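Local coordinates for protein putative surface-anchored fimbrial subunit (Corynebacterium diphtheriae, PDB 3HR6) that forms the shaft of the pilus as its major pilin, built of tandem Ig-like modules stabilised by isopeptide and disulfide bonds, at residues S300-K313 against G360-L374. Numbering follows the deposited sequence. Where two conformers were deposited one is given.
Sequences SRVSSKFGQITIEK and GKAVLSGIHLGTLQL
Phe306 lays one ring face over the backbone and CB of His368, with His368 CA 3.9 Å from the ring centroid in a CH-pi contact. This pair sits midway along a long antiparallel pair of strands, 302-315 and 361-375, of a pilin built from tandem Ig-like modules, with one beta bulge between Lys305 and Phe306 and another between Gly307 and Ile309. With chi1 at 169°, which sets CG opposite its backbone N, His368 turns its imidazole along the strand toward Ser304 and Thr371. There Thr371 OG1 lies in the ring plane, 3.1 Å from His368 NE2, and also shares a hydrogen bond of 2.9 Å with Ser304 OG, so one hydroxyl ties both strands to the ring. On its other side His368 ND1 bonds the backbone N of Phe161, next to Gly160 of the calcium site, which joins this strand pair to the calcium-binding loop. Ile309 packs on Leu330, Ile311 on Phe328 and Leu394, and Leu364 on Leu330 and Leu394; Ile309 CD1 also meets Ile367 CD1 at 3.7 Å, a methyl-to-methyl contact. The reverse face, with Thr310, Glu312 and Lys361, is more polar. Gln308 stretches out (chi1 174°, chi2 171°) past Val363 CG1, and in one of two modelled conformers of Ser365, OG donates to Gln308 OE1 (2.8 Å), while Gln308 NE2 is held by Glu425. Glu312 lies beside the aliphatic part of Lys361 but pairs with Lys429. At the far end Lys313 N donates to Gly360 O at 2.8 Å, and Lys313 NZ is covalently joined to Asn432 CG, an isopeptide bond.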
loop_
_atom_site.group_PDB
_atom_site.type_symbol
_atom_site.label_atom_id
_atom_site.label_comp_id
_atom_site.label_asym_id
_atom_site.label_seq_id
_atom_site.Cartn_x
_atom_site.Cartn_y
_atom_site.Cartn_z
ATOM N N SER A 300 -3.754 -4.826 -1.419
ATOM C CA SER A 300 -4.032 -5.744 -0.307
ATOM C C SER A 300 -3.018 -5.559 0.824
ATOM O O SER A 300 -1.892 -5.074 0.615
ATOM C CB SER A 300 -4.011 -7.184 -0.767
ATOM O OG SER A 300 -2.717 -7.549 -1.242
ATOM N N ARG A 301 -3.436 -5.853 2.045
ATOM C CA ARG A 301 -2.574 -5.648 3.176
ATOM C C ARG A 301 -1.676 -6.835 3.403
ATOM O O ARG A 301 -2.095 -7.972 3.208
ATOM C CB ARG A 301 -3.416 -5.426 4.432
ATOM C CG ARG A 301 -4.222 -4.139 4.431
ATOM C CD ARG A 301 -5.243 -4.198 5.539
ATOM N NE ARG A 301 -5.814 -2.884 5.745
ATOM C CZ ARG A 301 -5.370 -1.987 6.626
ATOM N NH1 ARG A 301 -4.327 -2.243 7.430
ATOM N NH2 ARG A 301 -5.992 -0.816 6.715
ATOM N N VAL A 302 -0.473 -6.540 3.913
ATOM C CA VAL A 302 0.432 -7.561 4.397
ATOM C C VAL A 302 0.673 -7.248 5.853
ATOM O O VAL A 302 0.933 -6.096 6.225
ATOM C CB VAL A 302 1.751 -7.639 3.613
ATOM C CG1 VAL A 302 2.696 -8.703 4.297
ATOM C CG2 VAL A 302 1.486 -8.089 2.238
ATOM N N SER A 303 0.500 -8.276 6.708
ATOM C CA SER A 303 0.787 -8.093 8.130
ATOM C C SER A 303 1.625 -9.247 8.662
ATOM O O SER A 303 1.190 -10.390 8.702
ATOM C CB SER A 303 -0.486 -7.956 8.943
ATOM O OG SER A 303 -0.248 -7.785 10.368
ATOM N N SER A 304 2.860 -8.944 9.022
ATOM C CA SER A 304 3.769 -9.942 9.568
ATOM C C SER A 304 3.754 -9.848 11.073
ATOM O O SER A 304 3.806 -8.761 11.624
ATOM C CB SER A 304 5.170 -9.716 9.017
ATOM O OG SER A 304 5.146 -9.912 7.604
ATOM N N LYS A 305 3.642 -10.993 11.741
ATOM C CA LYS A 305 3.372 -11.036 13.163
ATOM C C LYS A 305 4.650 -11.356 13.928
ATOM O O LYS A 305 5.367 -12.264 13.555
ATOM C CB LYS A 305 2.342 -12.125 13.415
ATOM C CG LYS A 305 1.127 -12.080 12.486
ATOM C CD LYS A 305 0.348 -10.780 12.631
ATOM C CE LYS A 305 -0.909 -10.833 11.780
ATOM N NZ LYS A 305 -1.741 -9.613 11.914
ATOM N N PHE A 306 4.870 -10.620 15.011
ATOM C CA PHE A 306 6.103 -10.737 15.775
ATOM C C PHE A 306 5.799 -11.153 17.180
ATOM O O PHE A 306 4.708 -10.958 17.702
ATOM C CB PHE A 306 6.903 -9.432 15.758
ATOM C CG PHE A 306 7.679 -9.235 14.483
ATOM C CD1 PHE A 306 7.024 -8.958 13.283
ATOM C CD2 PHE A 306 9.047 -9.394 14.466
ATOM C CE1 PHE A 306 7.755 -8.810 12.101
ATOM C CE2 PHE A 306 9.768 -9.229 13.293
ATOM C CZ PHE A 306 9.129 -8.963 12.110
ATOM N N GLY A 307 6.821 -11.756 17.794
ATOM C CA GLY A 307 6.699 -12.192 19.186
ATOM C C GLY A 307 7.977 -11.969 19.957
ATOM O O GLY A 307 9.015 -11.617 19.418
ATOM N N GLN A 308 7.863 -12.121 21.249
ATOM C CA GLN A 308 8.942 -11.797 22.184
ATOM C C GLN A 308 8.879 -12.775 23.361
ATOM O O GLN A 308 7.828 -12.998 23.919
ATOM C CB GLN A 308 8.682 -10.393 22.719
ATOM C CG GLN A 308 9.607 -9.936 23.789
ATOM C CD GLN A 308 9.399 -8.477 24.098
ATOM O OE1 GLN A 308 10.087 -7.626 23.521
ATOM N NE2 GLN A 308 8.454 -8.174 25.001
ATOM N N ILE A 309 10.031 -13.322 23.725
ATOM C CA ILE A 309 10.169 -14.288 24.815
ATOM C C ILE A 309 10.891 -13.566 25.932
ATOM O O ILE A 309 11.910 -12.957 25.712
ATOM C CB ILE A 309 10.977 -15.512 24.371
ATOM C CG1 ILE A 309 10.187 -16.304 23.333
ATOM C CG2 ILE A 309 11.271 -16.413 25.567
ATOM C CD1 ILE A 309 11.045 -17.303 22.594
ATOM N N THR A 310 10.344 -13.622 27.130
ATOM C CA THR A 310 11.045 -13.074 28.320
ATOM C C THR A 310 11.410 -14.195 29.271
ATOM O O THR A 310 10.539 -14.921 29.757
ATOM C CB THR A 310 10.259 -11.964 29.046
ATOM O OG1 THR A 310 10.014 -10.885 28.132
ATOM C CG2 THR A 310 11.052 -11.420 30.216
ATOM N N ILE A 311 12.704 -14.332 29.564
ATOM C CA ILE A 311 13.201 -15.345 30.477
ATOM C C ILE A 311 13.269 -14.658 31.828
ATOM O O ILE A 311 13.752 -13.524 31.898
ATOM C CB ILE A 311 14.626 -15.869 30.043
ATOM C CG1 ILE A 311 14.589 -16.551 28.676
ATOM C CG2 ILE A 311 15.192 -16.866 31.084
ATOM C CD1 ILE A 311 15.984 -16.943 28.152
ATOM N N GLU A 312 12.714 -15.296 32.868
ATOM C CA GLU A 312 12.831 -14.831 34.263
ATOM C C GLU A 312 13.591 -15.903 35.007
ATOM O O GLU A 312 13.019 -16.943 35.383
ATOM C CB GLU A 312 11.451 -14.621 34.873
ATOM C CG GLU A 312 10.707 -13.553 34.165
ATOM C CD GLU A 312 9.464 -13.074 34.850
ATOM O OE1 GLU A 312 9.076 -13.600 35.913
ATOM O OE2 GLU A 312 8.871 -12.135 34.273
ATOM N N LYS A 313 14.880 -15.643 35.226
ATOM C CA LYS A 313 15.801 -16.646 35.775
ATOM C C LYS A 313 15.970 -16.458 37.264
ATOM O O LYS A 313 16.049 -15.332 37.765
ATOM C CB LYS A 313 17.175 -16.520 35.103
ATOM C CG LYS A 313 18.156 -17.641 35.444
ATOM C CD LYS A 313 17.841 -18.890 34.672
ATOM C CE LYS A 313 18.882 -19.968 34.897
ATOM N NZ LYS A 313 19.066 -20.473 36.276
ATOM N N GLY A 360 17.569 -11.280 36.690
ATOM C CA GLY A 360 17.104 -12.520 36.108
ATOM C C GLY A 360 16.494 -12.439 34.727
ATOM O O GLY A 360 16.172 -13.460 34.156
ATOM N N LYS A 361 16.340 -11.249 34.164
ATOM C CA LYS A 361 15.654 -11.137 32.885
ATOM C C LYS A 361 16.582 -11.286 31.693
ATOM O O LYS A 361 17.713 -10.786 31.687
ATOM C CB LYS A 361 14.895 -9.813 32.765
ATOM C CG LYS A 361 13.881 -9.562 33.864
ATOM C CD LYS A 361 12.545 -10.245 33.582
ATOM C CE LYS A 361 11.562 -10.084 34.733
ATOM N NZ LYS A 361 11.218 -8.682 35.083
ATOM N N ALA A 362 16.059 -11.953 30.672
ATOM C CA ALA A 362 16.616 -11.918 29.337
ATOM C C ALA A 362 15.442 -11.821 28.366
ATOM O O ALA A 362 14.525 -12.618 28.452
ATOM C CB ALA A 362 17.425 -13.166 29.050
ATOM N N VAL A 363 15.496 -10.830 27.495
ATOM C CA VAL A 363 14.430 -10.565 26.536
ATOM C C VAL A 363 14.894 -10.927 25.121
ATOM O O VAL A 363 15.918 -10.431 24.658
ATOM C CB VAL A 363 13.924 -9.109 26.631
ATOM C CG1 VAL A 363 12.678 -8.957 25.734
ATOM C CG2 VAL A 363 13.538 -8.742 28.087
ATOM N N LEU A 364 14.156 -11.816 24.455
ATOM C CA LEU A 364 14.417 -12.251 23.078
ATOM C C LEU A 364 13.296 -11.607 22.244
ATOM O O LEU A 364 12.175 -12.114 22.206
ATOM C CB LEU A 364 14.398 -13.761 22.999
ATOM C CG LEU A 364 15.619 -14.469 23.579
ATOM C CD1 LEU A 364 15.722 -14.282 25.062
ATOM C CD2 LEU A 364 15.478 -15.930 23.253
ATOM N N SER A 365 13.594 -10.469 21.654
ATOM C CA SER A 365 12.598 -9.649 20.955
ATOM C C SER A 365 12.741 -9.766 19.455
ATOM O O SER A 365 13.802 -10.122 18.940
ATOM C CB SER A 365 12.739 -8.155 21.307
ATOM O OG SER A 365 12.796 -7.910 22.701
ATOM N N GLY A 366 11.674 -9.417 18.750
ATOM C CA GLY A 366 11.722 -9.340 17.310
ATOM C C GLY A 366 11.748 -10.610 16.510
ATOM O O GLY A 366 12.289 -10.677 15.370
ATOM N N ILE A 367 11.107 -11.626 17.065
ATOM C CA ILE A 367 10.946 -12.895 16.456
ATOM C C ILE A 367 9.794 -12.792 15.453
ATOM O O ILE A 367 8.635 -12.632 15.855
ATOM C CB ILE A 367 10.633 -14.013 17.475
ATOM C CG1 ILE A 367 11.732 -14.118 18.560
ATOM C CG2 ILE A 367 10.508 -15.301 16.746
ATOM C CD1 ILE A 367 11.306 -14.853 19.843
ATOM N N HIS A 368 10.109 -12.919 14.168
ATOM C CA HIS A 368 9.068 -12.923 13.134
ATOM C C HIS A 368 8.456 -14.305 13.098
ATOM O O HIS A 368 9.117 -15.305 12.815
ATOM C CB HIS A 368 9.658 -12.542 11.777
ATOM C CG HIS A 368 8.724 -12.788 10.635
ATOM N ND1 HIS A 368 9.110 -13.377 9.433
ATOM C CD2 HIS A 368 7.396 -12.538 10.511
ATOM C CE1 HIS A 368 8.074 -13.440 8.625
ATOM N NE2 HIS A 368 7.007 -12.983 9.271
ATOM N N LEU A 369 7.169 -14.394 13.388
ATOM C CA LEU A 369 6.483 -15.660 13.479
ATOM C C LEU A 369 5.831 -16.133 12.192
ATOM O O LEU A 369 5.808 -17.307 11.896
ATOM C CB LEU A 369 5.420 -15.538 14.562
ATOM C CG LEU A 369 5.954 -15.269 15.941
ATOM C CD1 LEU A 369 4.778 -14.973 16.844
ATOM C CD2 LEU A 369 6.693 -16.481 16.491
ATOM N N GLY A 370 5.320 -15.178 11.416
ATOM C CA GLY A 370 4.599 -15.506 10.201
ATOM C C GLY A 370 3.932 -14.287 9.617
ATOM O O GLY A 370 4.067 -13.199 10.175
ATOM N N THR A 371 3.195 -14.494 8.524
ATOM C CA THR A 371 2.649 -13.393 7.732
ATOM C C THR A 371 1.245 -13.716 7.228
ATOM O O THR A 371 0.942 -14.823 6.778
ATOM C CB THR A 371 3.555 -13.068 6.547
ATOM O OG1 THR A 371 4.837 -12.736 7.056
ATOM C CG2 THR A 371 2.997 -11.874 5.776
ATOM N N LEU A 372 0.387 -12.713 7.325
ATOM C CA LEU A 372 -0.988 -12.729 6.807
ATOM C C LEU A 372 -0.957 -11.864 5.544
ATOM O O LEU A 372 -0.515 -10.702 5.564
ATOM C CB LEU A 372 -1.940 -12.117 7.830
ATOM C CG LEU A 372 -3.401 -12.082 7.426
ATOM C CD1 LEU A 372 -3.998 -13.513 7.387
ATOM C CD2 LEU A 372 -4.232 -11.185 8.382
ATOM N N GLN A 373 -1.320 -12.488 4.436
ATOM C CA GLN A 373 -1.351 -11.830 3.143
ATOM C C GLN A 373 -2.365 -12.521 2.239
ATOM O O GLN A 373 -2.804 -13.650 2.511
ATOM C CB GLN A 373 0.036 -11.887 2.507
ATOM C CG GLN A 373 0.578 -13.302 2.398
ATOM C CD GLN A 373 2.069 -13.348 2.204
ATOM O OE1 GLN A 373 2.653 -12.479 1.561
ATOM N NE2 GLN A 373 2.696 -14.399 2.726
ATOM N N LEU A 374 -2.664 -11.869 1.119
ATOM C CA LEU A 374 -3.610 -12.378 0.171
ATOM C C LEU A 374 -3.016 -13.506 -0.660
ATOM O O LEU A 374 -1.902 -13.413 -1.163
ATOM C CB LEU A 374 -4.050 -11.212 -0.720
ATOM C CG LEU A 374 -5.366 -11.279 -1.409
ATOM C CD1 LEU A 374 -6.482 -11.376 -0.390
ATOM C CD2 LEU A 374 -5.473 -10.027 -2.272
HETATM O O HOH W 1 -1.729 -9.112 0.775
HETATM O O HOH W 2 -2.890 -8.912 5.816
#